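Local coordinates for protein acyl-CoA dehydrogenase (Geobacillus kaustophilus, PDB 2PG0) that binds FAD and probably uses it to oxidise acyl thioesters, introducing a double bond between the alpha and beta carbons of the acyl chain, at residues 190-195 / 223-228; 255-260 / 300-305; 39-44 / 164-169. All coordinates share one frame; numbering follows the deposited sequence.

Interaction 1: residues 190-195 / 223-228; sequences LVVERD and AKVPAY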
loop_
_atom_site.group_PDB
_atom_site.type_symbol
_atom_site.label_atom_id
_atom_site.label_comp_id
_atom_site.label_asym_id
_atom_site.label_seq_id
_atom_site.Cartn_x
_atom_site.Cartn_y
_atom_site.Cartn_z
ATOM N N LEU A 190 25.328 -33.486 -9.638
ATOM C CA LEU A 190 25.833 -34.347 -10.692
ATOM C C LEU A 190 25.704 -33.628 -12.037
ATOM O O LEU A 190 24.626 -33.151 -12.391
ATOM C CB LEU A 190 25.048 -35.664 -10.684
ATOM C CG LEU A 190 25.405 -36.825 -11.614
ATOM C CD1 LEU A 190 26.811 -37.353 -11.344
ATOM C CD2 LEU A 190 24.387 -37.933 -11.441
ATOM N N VAL A 191 26.808 -33.534 -12.773
ATOM C CA VAL A 191 26.786 -32.896 -14.092
ATOM C C VAL A 191 26.257 -33.876 -15.141
ATOM O O VAL A 191 26.810 -34.968 -15.319
ATOM C CB VAL A 191 28.190 -32.360 -14.497
ATOM C CG1 VAL A 191 28.168 -31.791 -15.914
ATOM C CG2 VAL A 191 28.676 -31.320 -13.498
ATOM N N VAL A 192 25.184 -33.492 -15.825
ATOM C CA VAL A 192 24.616 -34.331 -16.878
ATOM C C VAL A 192 24.895 -33.698 -18.234
ATOM O O VAL A 192 24.553 -32.541 -18.475
ATOM C CB VAL A 192 23.102 -34.588 -16.679
ATOM C CG1 VAL A 192 22.522 -35.395 -17.846
ATOM C CG2 VAL A 192 22.860 -35.323 -15.363
ATOM N N GLU A 193 25.524 -34.467 -19.115
ATOM C CA GLU A 193 25.921 -33.964 -20.425
ATOM C C GLU A 193 24.859 -34.265 -21.477
ATOM O O GLU A 193 24.083 -35.207 -21.333
ATOM C CB GLU A 193 27.279 -34.553 -20.823
ATOM C CG GLU A 193 28.410 -34.131 -19.902
ATOM C CD GLU A 193 29.744 -34.763 -20.260
ATOM O OE1 GLU A 193 29.853 -36.005 -20.183
ATOM O OE2 GLU A 193 30.686 -34.010 -20.604
ATOM N N ARG A 194 24.821 -33.451 -22.530
ATOM C CA ARG A 194 23.931 -33.682 -23.666
ATOM C C ARG A 194 24.123 -35.110 -24.200
ATOM O O ARG A 194 25.222 -35.653 -24.126
ATOM C CB ARG A 194 24.200 -32.648 -24.771
ATOM C CG ARG A 194 23.360 -32.830 -26.041
ATOM C CD ARG A 194 23.605 -31.722 -27.070
ATOM N NE ARG A 194 23.097 -30.421 -26.629
ATOM C CZ ARG A 194 21.820 -30.041 -26.666
ATOM N NH1 ARG A 194 20.880 -30.860 -27.122
ATOM N NH2 ARG A 194 21.476 -28.829 -26.240
ATOM N N ASP A 195 23.043 -35.709 -24.703
ATOM C CA ASP A 195 23.061 -37.057 -25.310
ATOM C C ASP A 195 23.348 -38.211 -24.332
ATOM O O ASP A 195 23.652 -39.335 -24.751
ATOM C CB ASP A 195 23.987 -37.118 -26.543
ATOM C CG ASP A 195 23.522 -36.211 -27.679
ATOM O OD1 ASP A 195 22.293 -36.019 -27.855
ATOM O OD2 ASP A 195 24.389 -35.684 -28.404
ATOM N N ALA A 223 18.777 -42.663 -16.385
ATOM C CA ALA A 223 19.844 -41.913 -17.032
ATOM C C ALA A 223 21.183 -42.454 -16.566
ATOM O O ALA A 223 21.436 -42.542 -15.365
ATOM C CB ALA A 223 19.720 -40.437 -16.713
ATOM N N LYS A 224 22.024 -42.831 -17.528
ATOM C CA LYS A 224 23.323 -43.437 -17.238
ATOM C C LYS A 224 24.406 -42.361 -17.249
ATOM O O LYS A 224 24.900 -41.973 -18.311
ATOM C CB LYS A 224 23.634 -44.543 -18.257
ATOM C CG LYS A 224 24.605 -45.602 -17.756
ATOM C CD LYS A 224 24.990 -46.589 -18.864
ATOM C CE LYS A 224 25.933 -47.680 -18.348
ATOM N NZ LYS A 224 25.317 -48.507 -17.260
ATOM N N VAL A 225 24.756 -41.875 -16.062
ATOM C CA VAL A 225 25.698 -40.768 -15.919
ATOM C C VAL A 225 27.011 -41.264 -15.312
ATOM O O VAL A 225 26.996 -41.861 -14.235
ATOM C CB VAL A 225 25.106 -39.627 -15.036
ATOM C CG1 VAL A 225 26.060 -38.440 -14.964
ATOM C CG2 VAL A 225 23.749 -39.181 -15.565
ATOM N N PRO A 226 28.151 -41.020 -15.998
ATOM C CA PRO A 226 29.450 -41.424 -15.449
ATOM C C PRO A 226 29.664 -40.893 -14.035
ATOM O O PRO A 226 29.332 -39.739 -13.753
ATOM C CB PRO A 226 30.458 -40.770 -16.405
ATOM C CG PRO A 226 29.729 -40.625 -17.680
ATOM C CD PRO A 226 28.294 -40.360 -17.309
ATOM N N ALA A 227 30.212 -41.735 -13.162
ATOM C CA ALA A 227 30.525 -41.350 -11.787
ATOM C C ALA A 227 31.526 -40.189 -11.729
ATOM O O ALA A 227 31.544 -39.427 -10.757
ATOM C CB ALA A 227 31.054 -42.545 -11.015
ATOM N N TYR A 228 32.350 -40.080 -12.774
ATOM C CA TYR A 228 33.274 -38.964 -12.978
ATOM C C TYR A 228 32.572 -37.600 -12.908
ATOM O O TYR A 228 33.194 -36.597 -12.555
ATOM C CB TYR A 228 33.965 -39.117 -14.345
ATOM C CG TYR A 228 34.806 -37.931 -14.777
ATOM C CD1 TYR A 228 36.182 -37.908 -14.545
ATOM C CD2 TYR A 228 34.227 -36.830 -15.429
ATOM C CE1 TYR A 228 36.962 -36.819 -14.942
ATOM C CE2 TYR A 228 34.997 -35.736 -15.820
ATOM C CZ TYR A 228 36.364 -35.743 -15.579
ATOM O OH TYR A 228 37.141 -34.672 -15.964
#

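Interaction 2: residues 255-260 / 300-305; sequences AAQTAA and LGRTFV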
loop_
_atom_site.group_PDB
_atom_site.type_symbol
_atom_site.label_atom_id
_atom_site.label_comp_id
_atom_site.label_asym_id
_atom_site.label_seq_id
_atom_site.Cartn_x
_atom_site.Cartn_y
_atom_site.Cartn_z
ATOM N N ALA A 255 19.144 -7.530 -12.163
ATOM C CA ALA A 255 18.284 -7.530 -13.356
ATOM C C ALA A 255 16.945 -6.836 -13.112
ATOM O O ALA A 255 16.434 -6.115 -13.974
ATOM C CB ALA A 255 18.062 -8.963 -13.867
ATOM N N ALA A 256 16.365 -7.055 -11.936
ATOM C CA ALA A 256 15.112 -6.389 -11.606
ATOM C C ALA A 256 15.290 -4.868 -11.445
ATOM O O ALA A 256 14.424 -4.087 -11.863
ATOM C CB ALA A 256 14.487 -7.010 -10.361
ATOM N N GLN A 257 16.410 -4.454 -10.853
ATOM C CA GLN A 257 16.721 -3.036 -10.674
ATOM C C GLN A 257 16.823 -2.363 -12.046
ATOM O O GLN A 257 16.228 -1.308 -12.279
ATOM C CB GLN A 257 18.022 -2.855 -9.876
ATOM C CG GLN A 257 18.447 -1.395 -9.657
ATOM C CD GLN A 257 17.451 -0.595 -8.843
ATOM O OE1 GLN A 257 16.829 -1.109 -7.904
ATOM N NE2 GLN A 257 17.283 0.673 -9.207
ATOM N N THR A 258 17.572 -2.995 -12.944
ATOM C CA THR A 258 17.706 -2.508 -14.322
ATOM C C THR A 258 16.364 -2.443 -15.065
ATOM O O THR A 258 16.090 -1.474 -15.782
ATOM C CB THR A 258 18.701 -3.366 -15.117
ATOM O OG1 THR A 258 19.940 -3.414 -14.411
ATOM C CG2 THR A 258 18.945 -2.759 -16.491
ATOM N N ALA A 259 15.535 -3.471 -14.893
ATOM C CA ALA A 259 14.212 -3.518 -15.528
ATOM C C ALA A 259 13.351 -2.338 -15.081
ATOM O O ALA A 259 12.706 -1.691 -15.906
ATOM C CB ALA A 259 13.514 -4.845 -15.230
ATOM N N ALA A 260 13.365 -2.049 -13.778
ATOM C CA ALA A 260 12.646 -0.898 -13.214
ATOM C C ALA A 260 13.133 0.422 -13.832
ATOM O O ALA A 260 12.324 1.271 -14.228
ATOM C CB ALA A 260 12.807 -0.865 -11.698
ATOM N N LEU A 300 16.487 4.283 -4.175
ATOM C CA LEU A 300 16.697 3.410 -3.020
ATOM C C LEU A 300 17.246 2.037 -3.403
ATOM O O LEU A 300 18.207 1.561 -2.798
ATOM C CB LEU A 300 15.396 3.235 -2.236
ATOM C CG LEU A 300 14.880 4.433 -1.447
ATOM C CD1 LEU A 300 13.462 4.130 -1.039
ATOM C CD2 LEU A 300 15.742 4.747 -0.211
ATOM N N GLY A 301 16.632 1.407 -4.401
ATOM C CA GLY A 301 17.024 0.071 -4.838
ATOM C C GLY A 301 18.419 0.091 -5.433
ATOM O O GLY A 301 19.220 -0.811 -5.178
ATOM N N ARG A 302 18.700 1.121 -6.230
ATOM C CA ARG A 302 20.013 1.263 -6.882
ATOM C C ARG A 302 21.124 1.436 -5.841
ATOM O O ARG A 302 22.162 0.771 -5.907
ATOM C CB ARG A 302 20.003 2.434 -7.879
ATOM C CG ARG A 302 21.365 2.744 -8.560
ATOM C CD ARG A 302 22.080 1.495 -9.119
ATOM N NE ARG A 302 21.409 0.867 -10.257
ATOM C CZ ARG A 302 21.835 -0.242 -10.860
ATOM N NH1 ARG A 302 22.935 -0.868 -10.435
ATOM N NH2 ARG A 302 21.159 -0.732 -11.892
ATOM N N THR A 303 20.895 2.324 -4.882
ATOM C CA THR A 303 21.860 2.557 -3.806
ATOM C C THR A 303 22.100 1.282 -2.990
ATOM O O THR A 303 23.245 0.963 -2.653
ATOM C CB THR A 303 21.412 3.721 -2.903
ATOM O OG1 THR A 303 21.167 4.875 -3.720
ATOM C CG2 THR A 303 22.485 4.069 -1.854
ATOM N N PHE A 304 21.029 0.546 -2.694
ATOM C CA PHE A 304 21.143 -0.667 -1.885
ATOM C C PHE A 304 21.847 -1.795 -2.642
ATOM O O PHE A 304 22.798 -2.401 -2.125
ATOM C CB PHE A 304 19.761 -1.122 -1.396
ATOM C CG PHE A 304 19.811 -2.169 -0.324
ATOM C CD1 PHE A 304 20.064 -1.809 1.001
ATOM C CD2 PHE A 304 19.610 -3.514 -0.632
ATOM C CE1 PHE A 304 20.113 -2.769 2.005
ATOM C CE2 PHE A 304 19.651 -4.490 0.373
ATOM C CZ PHE A 304 19.902 -4.111 1.693
ATOM N N VAL A 305 21.405 -2.075 -3.867
ATOM C CA VAL A 305 22.038 -3.157 -4.639
ATOM C C VAL A 305 23.523 -2.866 -4.899
ATOM O O VAL A 305 24.352 -3.777 -4.837
ATOM C CB VAL A 305 21.260 -3.497 -5.940
ATOM C CG1 VAL A 305 21.503 -2.460 -7.027
ATOM C CG2 VAL A 305 21.606 -4.910 -6.427
#

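Interaction 3: residues 39-44 / 164-169; sequences RGIIPR and GIHADL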
loop_
_atom_site.group_PDB
_atom_site.type_symbol
_atom_site.label_atom_id
_atom_site.label_comp_id
_atom_site.label_asym_id
_atom_site.label_seq_id
_atom_site.Cartn_x
_atom_site.Cartn_y
_atom_site.Cartn_z
ATOM N N ARG A 39 10.181 -16.824 -32.238
ATOM C CA ARG A 39 10.700 -18.185 -32.407
ATOM C C ARG A 39 10.670 -18.979 -31.099
ATOM O O ARG A 39 10.598 -20.204 -31.126
ATOM C CB ARG A 39 12.124 -18.168 -32.978
ATOM C CG ARG A 39 12.260 -17.481 -34.340
ATOM C CD ARG A 39 11.920 -18.405 -35.499
ATOM N NE ARG A 39 13.011 -19.340 -35.780
ATOM C CZ ARG A 39 14.062 -19.069 -36.554
ATOM N NH1 ARG A 39 14.183 -17.880 -37.138
ATOM N NH2 ARG A 39 15.001 -19.992 -36.741
ATOM N N GLY A 40 10.737 -18.276 -29.966
ATOM C CA GLY A 40 10.705 -18.912 -28.649
ATOM C C GLY A 40 12.067 -19.306 -28.110
ATOM O O GLY A 40 12.171 -19.969 -27.062
ATOM N N ILE A 41 13.118 -18.888 -28.813
ATOM C CA ILE A 41 14.484 -19.255 -28.467
ATOM C C ILE A 41 15.470 -18.266 -29.104
ATOM O O ILE A 41 15.197 -17.705 -30.170
ATOM C CB ILE A 41 14.795 -20.737 -28.879
ATOM C CG1 ILE A 41 16.072 -21.266 -28.203
ATOM C CG2 ILE A 41 14.796 -20.899 -30.409
ATOM C CD1 ILE A 41 16.211 -22.805 -28.257
ATOM N N ILE A 42 16.584 -18.036 -28.415
ATOM C CA ILE A 42 17.687 -17.218 -28.919
ATOM C C ILE A 42 18.681 -18.159 -29.621
ATOM O O ILE A 42 19.111 -19.150 -29.034
ATOM C CB ILE A 42 18.386 -16.430 -27.768
ATOM C CG1 ILE A 42 17.390 -15.478 -27.084
ATOM C CG2 ILE A 42 19.627 -15.664 -28.290
ATOM C CD1 ILE A 42 17.914 -14.834 -25.798
ATOM N N PRO A 43 19.058 -17.849 -30.875
ATOM C CA PRO A 43 19.881 -18.803 -31.627
ATOM C C PRO A 43 21.247 -19.051 -30.983
ATOM O O PRO A 43 21.839 -18.136 -30.389
ATOM C CB PRO A 43 20.032 -18.139 -33.005
ATOM C CG PRO A 43 19.764 -16.688 -32.777
ATOM C CD PRO A 43 18.783 -16.621 -31.643
ATOM N N ARG A 44 21.720 -20.293 -31.095
ATOM C CA ARG A 44 23.066 -20.698 -30.681
ATOM C C ARG A 44 24.151 -19.778 -31.223
ATOM O O ARG A 44 25.163 -19.551 -30.563
ATOM C CB ARG A 44 23.378 -22.114 -31.177
ATOM C CG ARG A 44 22.865 -23.255 -30.327
ATOM C CD ARG A 44 23.346 -23.149 -28.885
ATOM N NE ARG A 44 24.642 -23.784 -28.619
ATOM C CZ ARG A 44 24.790 -24.935 -27.960
ATOM N NH1 ARG A 44 23.730 -25.602 -27.512
ATOM N NH2 ARG A 44 26.003 -25.418 -27.741
ATOM N N GLY A 164 16.872 -24.661 -20.869
ATOM C CA GLY A 164 16.474 -26.072 -20.887
ATOM C C GLY A 164 16.663 -26.810 -22.204
ATOM O O GLY A 164 16.903 -28.017 -22.208
ATOM N N ILE A 165 16.539 -26.089 -23.319
ATOM C CA ILE A 165 16.758 -26.671 -24.647
ATOM C C ILE A 165 18.231 -26.597 -25.071
ATOM O O ILE A 165 18.795 -27.599 -25.511
ATOM C CB ILE A 165 15.823 -26.047 -25.725
ATOM C CG1 ILE A 165 14.346 -26.204 -25.331
ATOM C CG2 ILE A 165 16.096 -26.643 -27.133
ATOM C CD1 ILE A 165 13.908 -27.641 -25.005
ATOM N N HIS A 166 18.853 -25.426 -24.921
ATOM C CA HIS A 166 20.234 -25.234 -25.385
ATOM C C HIS A 166 21.299 -25.944 -24.549
ATOM O O HIS A 166 22.353 -26.305 -25.074
ATOM C CB HIS A 166 20.597 -23.744 -25.460
ATOM C CG HIS A 166 20.138 -23.060 -26.709
ATOM N ND1 HIS A 166 20.043 -23.704 -27.926
ATOM C CD2 HIS A 166 19.780 -21.773 -26.935
ATOM C CE1 HIS A 166 19.622 -22.848 -28.841
ATOM N NE2 HIS A 166 19.461 -21.668 -28.265
ATOM N N ALA A 167 21.032 -26.130 -23.255
ATOM C CA ALA A 167 22.069 -26.571 -22.319
ATOM C C ALA A 167 22.717 -27.901 -22.706
ATOM O O ALA A 167 22.032 -28.889 -22.988
ATOM C CB ALA A 167 21.531 -26.628 -20.894
ATOM N N ASP A 168 24.046 -27.892 -22.723
ATOM C CA ASP A 168 24.865 -29.060 -23.041
ATOM C C ASP A 168 25.427 -29.694 -21.776
ATOM O O ASP A 168 25.825 -30.866 -21.779
ATOM C CB ASP A 168 26.024 -28.635 -23.945
ATOM C CG ASP A 168 25.561 -27.831 -25.137
ATOM O OD1 ASP A 168 24.930 -28.421 -26.040
ATOM O OD2 ASP A 168 25.825 -26.606 -25.165
ATOM N N LEU A 169 25.491 -28.896 -20.713
ATOM C CA LEU A 169 25.937 -29.326 -19.394
ATOM C C LEU A 169 24.881 -28.892 -18.387
ATOM O O LEU A 169 24.589 -27.707 -18.278
ATOM C CB LEU A 169 27.259 -28.651 -19.017
ATOM C CG LEU A 169 28.578 -29.014 -19.699
ATOM C CD1 LEU A 169 29.703 -28.306 -18.960
ATOM C CD2 LEU A 169 28.819 -30.521 -19.705
HETATM O O HOH W 1 20.966 -26.105 -29.038
#

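Interaction 1: residues 190-195 / 223-228
The apolar part of this contact centres on Val225, whose CB points toward strand 190-193 and whose two methyls divide the work. Val225 CG1, anti to the backbone N (chi1 -176°), meets the tip of Leu190 head-on, lying 3.8 Å from Leu190 CG. Both Leu190 methyls flank that same CG1, so the leucine fork straddles it; Leu190 CG is itself anti to its backbone N, which extends the side chain far enough to reach. The other methyl, Val225 CG2, touches Val192 CG2 at 4.0 Å, and here the two valine side chains cross at roughly a right angle.

Two carbonyl oxygens take part, both only by van der Waals contact: Val191 O lies 3.6 Å from Val225 CG1, and Pro226 O lies 4.2 Å from Leu190 CD1. The Val191 carbonyl is satisfied by Asn229, just beyond the second segment.

Backbone pairing plays no role. The strand axes approach to 7.6 Å at 114°, a spacing and angle that fit face-to-face packing of two sheets with steeply crossed strands, the architecture of the acyl-CoA dehydrogenase middle domain. Strand 187-193 bonds through Leu190 and Val192 to strand 169-175 of the mixed sheet. Strand 223-226 instead pairs with strand 151-161 of the antiparallel sheet, whose Val154 also packs on Leu190 and Val225, while helix 108-120 touches Val191 through Trp114.

Interaction 2: residues 255-260 / 300-305
Gln257 and Arg302 cross obliquely between two neighbouring antiparallel helices, their amide and guanidinium planes standing 81° apart. Each side chain leaves its helix with CG anti to the backbone N. The glutamine then bends at chi2 (63°), which lays its amide against the backbone of 301-302: Gln257 OE1 comes within 3.2 Å of Gly301 C, and Gln257 NE2 within 3.5 Å of Arg302 CB. Because residue 301 is glycine, Gln257 OE1 can also approach Gly301 CA to 3.3 Å, so the helix surface is met at close range.

Arg302 bends at chi2 and chi3 and turns back across the glutamine stem. One face of its guanidinium rests on Gln257 CG, with Arg302 NH2 to Gln257 CG at 3.6 Å. Thr258 OG1 lies at the edge of the same group, in its plane, but at 3.9 Å from Arg302 NH2 it is only a neighbour; this hydroxyl is bonded to Ile254 O. Val305 CG1 makes a looser approach, 4.2 Å from Gln257 CG.

The axes cross at -152° and come within 10.1 Å, consistent with adjacent members of the helical bundle of the C-terminal domain. Helix 319-343 packs on Gln257 and Val305, and Phe304 of the second subunit meets Thr303 nearby.

Chemically, the two polar groups do not meet each other: the amide lies on the Gly301-Arg302 backbone, the guanidinium on Gln257 CG, and each finds its bonds outside the segments. Gln257 NE2 is held by Glu261 and by Ile298 O, which fixes the amide's rotation, while Arg302 forms salt bridges with Glu261, Glu79 and Asp306. Three carboxylates would be expected to stabilise the guanidinium charge, and Glu261, shared by both side chains, probably positions glutamine and arginine together.

Interaction 3: residues 39-44 / 164-169
The imidazole of His166 lies between two aliphatic groups. Ile41 CD1 sits over one face, 3.6 Å from the ring centroid, and Arg44 CD over the opposite face at 3.8 Å from that centroid; both are CH-pi contacts displaced toward the rim. At the ring edge, His166 NE2 donates to Ile42 O at 2.7 Å, with an N-H...O angle of 155°. The acceptor is only slightly out of the ring plane and is approached nearly along its C=O axis (162°), so this bond largely fixes the ring's rotation. Also in plane, a water lies 2.8 Å from His166 ND1 and takes a weak bond from Arg44 NH1.

The arginine gets there by folding: bends at chi2 and chi3 carry it past the histidine in the opposite direction, its guanidinium turned 89° from the ring. Its end then meets Asp168 tip to tip, forming a salt bridge with Arg44 NH2 to Asp168 OD2 at 2.8 Å, although the individual hydrogen bonds are weak in geometry.

Segment 39-44 joins helices 33-39 and 44-52 of the N-terminal helical domain, and Gly40, at positive phi, ends the first in a Schellman motif with Ile41 N bonded to Trp36 O. Segment 164-169 links two strands of the middle domain, so the contact bridges these domains of the acyl-CoA dehydrogenase fold.

Ile41 CD1 additionally touches Ile165 CG2 at 4.0 Å, extending the apolar patch beyond the ring. Asp168 is gripped further by Arg194 and by Ile124 N, which would favour its ionised form.

How the interactions relate
Followed from the N terminus, interaction 3 comes first: it closes a loop of 119 residues, bringing the turn between two N-terminal helices onto the middle domain. Interaction 1 opens after it has closed and spans 27 residues, tying the two sheets of the middle domain together. Interaction 2 follows, joining two long helices of the C-terminal domain across 39 residues. The three are in series; none nests or crosses. Interactions 1 and 3 nevertheless touch, since Arg194 NE forms a salt bridge with Asp168 OD1 at 2.8 Å, linking sheet packing to the domain junction. Interaction 2 stands apart, with nearest atoms about 13 Å from interaction 3 and about 24 Å from interaction 1.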